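Local atomic coordinates of mitochondrial edited mRNA stability factor 1 (Trypanosoma brucei, PDB entry 6NL1), a protein that probably processes the 5' ends of mitochondrial mRNAs through its Nudix domain and helps to stabilise edited transcripts. Residues A108-P117 with Y278-V288. Residues are numbered along the deposited sequence; the frame is centred on the assembly and turned at random.
Sequences AALARKVSGP and YQTVPQYYWRV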
loop_
_atom_site.group_PDB
_atom_site.type_symbol
_atom_site.label_atom_id
_atom_site.label_comp_id
_atom_site.label_asym_id
_atom_site.label_seq_id
_atom_site.Cartn_x
_atom_site.Cartn_y
_atom_site.Cartn_z
ATOM N N ALA A 108 4.109 11.057 -12.810
ATOM C CA ALA A 108 3.883 10.116 -11.717
ATOM C C ALA A 108 2.560 10.383 -10.995
ATOM O O ALA A 108 1.945 9.468 -10.444
ATOM C CB ALA A 108 5.053 10.131 -10.742
ATOM N N ALA A 109 2.121 11.635 -11.007
ATOM C CA ALA A 109 0.858 11.997 -10.373
ATOM C C ALA A 109 -0.277 11.127 -10.918
ATOM O O ALA A 109 -1.163 10.723 -10.175
ATOM C CB ALA A 109 0.557 13.478 -10.593
ATOM N N LEU A 110 -0.231 10.820 -12.211
ATOM C CA LEU A 110 -1.253 9.976 -12.827
ATOM C C LEU A 110 -0.829 8.505 -12.900
ATOM O O LEU A 110 -1.619 7.610 -12.620
ATOM C CB LEU A 110 -1.617 10.511 -14.222
ATOM C CG LEU A 110 -2.120 11.967 -14.239
ATOM C CD1 LEU A 110 -2.552 12.406 -15.628
ATOM C CD2 LEU A 110 -3.263 12.157 -13.245
ATOM N N ALA A 111 0.426 8.259 -13.260
ATOM C CA ALA A 111 0.901 6.892 -13.467
ATOM C C ALA A 111 0.765 6.042 -12.211
ATOM O O ALA A 111 0.477 4.846 -12.292
ATOM C CB ALA A 111 2.343 6.884 -13.958
ATOM N N ARG A 112 0.954 6.649 -11.043
ATOM C CA ARG A 112 0.850 5.872 -9.819
ATOM C C ARG A 112 -0.565 5.319 -9.616
ATOM O O ARG A 112 -0.754 4.365 -8.870
ATOM C CB ARG A 112 1.282 6.690 -8.611
ATOM C CG ARG A 112 0.247 7.689 -8.147
ATOM C CD ARG A 112 0.694 8.299 -6.838
ATOM N NE ARG A 112 1.998 8.915 -7.000
ATOM C CZ ARG A 112 2.201 10.227 -7.014
ATOM N NH1 ARG A 112 1.174 11.054 -6.845
ATOM N NH2 ARG A 112 3.432 10.704 -7.185
ATOM N N LYS A 113 -1.550 5.904 -10.293
ATOM C CA LYS A 113 -2.946 5.486 -10.130
ATOM C C LYS A 113 -3.289 4.210 -10.886
ATOM O O LYS A 113 -4.322 3.595 -10.633
ATOM C CB LYS A 113 -3.895 6.616 -10.540
ATOM C CG LYS A 113 -3.739 7.872 -9.654
ATOM C CD LYS A 113 -4.689 8.985 -10.089
ATOM C CE LYS A 113 -4.620 10.184 -9.148
ATOM N NZ LYS A 113 -5.586 11.234 -9.589
ATOM N N VAL A 114 -2.425 3.824 -11.820
ATOM C CA VAL A 114 -2.660 2.633 -12.617
ATOM C C VAL A 114 -1.619 1.575 -12.293
ATOM O O VAL A 114 -1.561 0.529 -12.933
ATOM C CB VAL A 114 -2.605 2.928 -14.131
ATOM C CG1 VAL A 114 -3.647 3.972 -14.497
ATOM C CG2 VAL A 114 -1.210 3.382 -14.541
ATOM N N SER A 115 -0.792 1.837 -11.291
ATOM C CA SER A 115 0.301 0.917 -11.003
ATOM C C SER A 115 0.294 0.494 -9.549
ATOM O O SER A 115 -0.192 -0.585 -9.222
ATOM C CB SER A 115 1.641 1.552 -11.377
ATOM O OG SER A 115 1.734 2.860 -10.834
ATOM N N GLY A 116 0.829 1.353 -8.680
ATOM C CA GLY A 116 0.902 1.057 -7.265
ATOM C C GLY A 116 2.286 0.587 -6.845
ATOM O O GLY A 116 2.967 -0.081 -7.613
ATOM N N PRO A 117 2.702 0.920 -5.611
ATOM C CA PRO A 117 4.037 0.528 -5.136
ATOM C C PRO A 117 4.299 -0.964 -5.319
ATOM O O PRO A 117 5.399 -1.339 -5.719
ATOM C CB PRO A 117 4.003 0.884 -3.641
ATOM C CG PRO A 117 2.963 1.951 -3.529
ATOM C CD PRO A 117 1.919 1.607 -4.566
ATOM N N TYR A 278 0.567 11.810 3.255
ATOM C CA TYR A 278 1.239 11.665 1.984
ATOM C C TYR A 278 2.581 12.367 2.071
ATOM O O TYR A 278 2.672 13.586 1.903
ATOM C CB TYR A 278 0.404 12.260 0.858
ATOM C CG TYR A 278 1.086 12.178 -0.488
ATOM C CD1 TYR A 278 1.443 10.945 -1.044
ATOM C CD2 TYR A 278 1.383 13.334 -1.206
ATOM C CE1 TYR A 278 2.078 10.876 -2.286
ATOM C CE2 TYR A 278 2.014 13.274 -2.442
ATOM C CZ TYR A 278 2.361 12.047 -2.978
ATOM O OH TYR A 278 2.985 12.008 -4.208
ATOM N N GLN A 279 3.614 11.593 2.371
ATOM C CA GLN A 279 4.956 12.126 2.526
ATOM C C GLN A 279 5.847 11.402 1.532
ATOM O O GLN A 279 5.962 10.190 1.585
ATOM C CB GLN A 279 5.467 11.860 3.940
ATOM C CG GLN A 279 6.863 12.382 4.170
ATOM C CD GLN A 279 6.968 13.858 3.834
ATOM O OE1 GLN A 279 6.176 14.663 4.320
ATOM N NE2 GLN A 279 7.940 14.220 2.990
ATOM N N THR A 280 6.478 12.132 0.623
ATOM C CA THR A 280 7.313 11.474 -0.372
ATOM C C THR A 280 8.388 12.400 -0.942
ATOM O O THR A 280 8.436 13.579 -0.613
ATOM C CB THR A 280 6.465 10.934 -1.536
ATOM O OG1 THR A 280 7.266 10.064 -2.346
ATOM C CG2 THR A 280 5.918 12.089 -2.393
ATOM N N VAL A 281 9.233 11.838 -1.802
ATOM C CA VAL A 281 10.301 12.555 -2.483
ATOM C C VAL A 281 10.300 12.078 -3.936
ATOM O O VAL A 281 9.753 11.020 -4.229
ATOM C CB VAL A 281 11.666 12.262 -1.838
ATOM C CG1 VAL A 281 11.727 12.847 -0.434
ATOM C CG2 VAL A 281 11.922 10.753 -1.801
ATOM N N PRO A 282 10.892 12.864 -4.848
ATOM C CA PRO A 282 10.828 12.507 -6.269
ATOM C C PRO A 282 11.349 11.104 -6.567
ATOM O O PRO A 282 10.815 10.436 -7.457
ATOM C CB PRO A 282 11.717 13.569 -6.934
ATOM C CG PRO A 282 11.611 14.758 -6.017
ATOM C CD PRO A 282 11.545 14.173 -4.631
ATOM N N GLN A 283 12.372 10.661 -5.841
ATOM C CA GLN A 283 12.937 9.333 -6.066
ATOM C C GLN A 283 11.963 8.200 -5.743
ATOM O O GLN A 283 12.137 7.082 -6.210
ATOM C CB GLN A 283 14.225 9.133 -5.257
ATOM C CG GLN A 283 15.390 9.990 -5.724
ATOM C CD GLN A 283 15.191 11.446 -5.368
ATOM O OE1 GLN A 283 14.410 11.695 -4.433
ATOM N NE2 GLN A 283 15.780 12.331 -6.028
ATOM N N TYR A 284 10.966 8.474 -4.907
ATOM C CA TYR A 284 9.982 7.457 -4.543
ATOM C C TYR A 284 8.633 7.841 -5.126
ATOM O O TYR A 284 7.646 7.952 -4.393
ATOM C CB TYR A 284 9.851 7.365 -3.029
ATOM C CG TYR A 284 11.100 6.963 -2.272
ATOM C CD1 TYR A 284 12.131 6.254 -2.885
ATOM C CD2 TYR A 284 11.228 7.275 -0.918
ATOM C CE1 TYR A 284 13.264 5.874 -2.160
ATOM C CE2 TYR A 284 12.339 6.900 -0.195
ATOM C CZ TYR A 284 13.354 6.199 -0.812
ATOM O OH TYR A 284 14.464 5.845 -0.060
ATOM N N TYR A 285 8.608 8.037 -6.442
ATOM C CA TYR A 285 7.476 8.629 -7.153
ATOM C C TYR A 285 6.257 7.715 -7.191
ATOM O O TYR A 285 5.170 8.152 -7.577
ATOM C CB TYR A 285 7.886 8.974 -8.592
ATOM C CG TYR A 285 8.487 7.777 -9.295
ATOM C CD1 TYR A 285 7.679 6.792 -9.855
ATOM C CD2 TYR A 285 9.864 7.609 -9.358
ATOM C CE1 TYR A 285 8.240 5.666 -10.480
ATOM C CE2 TYR A 285 10.423 6.511 -9.976
ATOM C CZ TYR A 285 9.615 5.538 -10.531
ATOM O OH TYR A 285 10.208 4.441 -11.136
ATOM N N TRP A 286 6.442 6.451 -6.809
ATOM C CA TRP A 286 5.340 5.479 -6.752
ATOM C C TRP A 286 4.464 5.615 -5.495
ATOM O O TRP A 286 3.363 5.066 -5.441
ATOM C CB TRP A 286 5.903 4.048 -6.796
ATOM C CG TRP A 286 6.966 3.823 -5.779
ATOM C CD1 TRP A 286 6.790 3.467 -4.466
ATOM C CD2 TRP A 286 8.381 3.948 -5.976
ATOM N NE1 TRP A 286 8.010 3.365 -3.837
ATOM C CE2 TRP A 286 9.001 3.654 -4.742
ATOM C CE3 TRP A 286 9.181 4.272 -7.080
ATOM C CZ2 TRP A 286 10.386 3.684 -4.583
ATOM C CZ3 TRP A 286 10.550 4.299 -6.922
ATOM C CH2 TRP A 286 11.142 4.010 -5.683
ATOM N N ARG A 287 4.962 6.306 -4.472
ATOM C CA ARG A 287 4.277 6.325 -3.175
ATOM C C ARG A 287 2.905 6.932 -3.300
ATOM O O ARG A 287 2.718 7.889 -4.046
ATOM C CB ARG A 287 5.065 7.132 -2.156
ATOM C CG ARG A 287 6.390 6.518 -1.775
ATOM C CD ARG A 287 7.016 7.323 -0.611
ATOM N NE ARG A 287 7.329 6.352 0.407
ATOM C CZ ARG A 287 6.960 6.415 1.671
ATOM N NH1 ARG A 287 6.297 7.463 2.144
ATOM N NH2 ARG A 287 7.300 5.414 2.462
ATOM N N VAL A 288 1.944 6.391 -2.562
ATOM C CA VAL A 288 0.578 6.898 -2.660
ATOM C C VAL A 288 0.105 7.448 -1.319
ATOM O O VAL A 288 0.664 7.119 -0.269
ATOM C CB VAL A 288 -0.403 5.798 -3.116
ATOM C CG1 VAL A 288 -0.044 5.311 -4.516
ATOM C CG2 VAL A 288 -0.407 4.641 -2.111
#
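The backbones come close at two places, A108 against Y285 and P117 against W286 (CA atoms 6.0 and 5.4 Å apart), where the short helix 108-111 and the turns after it meet a type I beta turn running from Y284 to R287. Between these two points R112 reaches across. Its chain bends at chi3 (57°), which turns the guanidinium back over the start of the helix, with A108 O over the centre of one face. From there R112 NH2 gives Y285 O a hydrogen bond of 3.1 Å (156° at the hydrogen), and R112 NE adds a weak one of 3.3 Å to this same oxygen. Y285 O lies almost in the guanidinium plane, while NH2 approaches it tilted 27° from the plane of the carbonyl. Y278 OH stands over a face of the guanidinium, 3.3 Å from R112 NH2, without a bonding angle. Arginine suits the place because its planar end can grip a backbone oxygen and still offer NH1 to D168 in a salt bridge; together these bonds help to fix the rotation of the group. Small A108 lets the turn approach, its CB 3.7 Å from Y285 CB. P117, with its rigid ring, sets P117 CB 3.9 Å from W286 CD1 at the pyrrole end of the indole. V288 CG1 fits against the aliphatic R112 CD at 3.9 Å. W286 in turn lays CE3 over the centre of the Y285 ring, and its NE1 is hydrogen-bonded to D231. V288 and Q279 belong to the protein's GDP site, empty here, which this contact probably borders. The 278-288 loop, which links Nudix-domain strands 272-277 and 290-296, is thereby joined to the four-stranded antiparallel sheet: A108 and Y285 both rest on I172 of strand 171-178, and Y285 also touches P137 of strand 132-137.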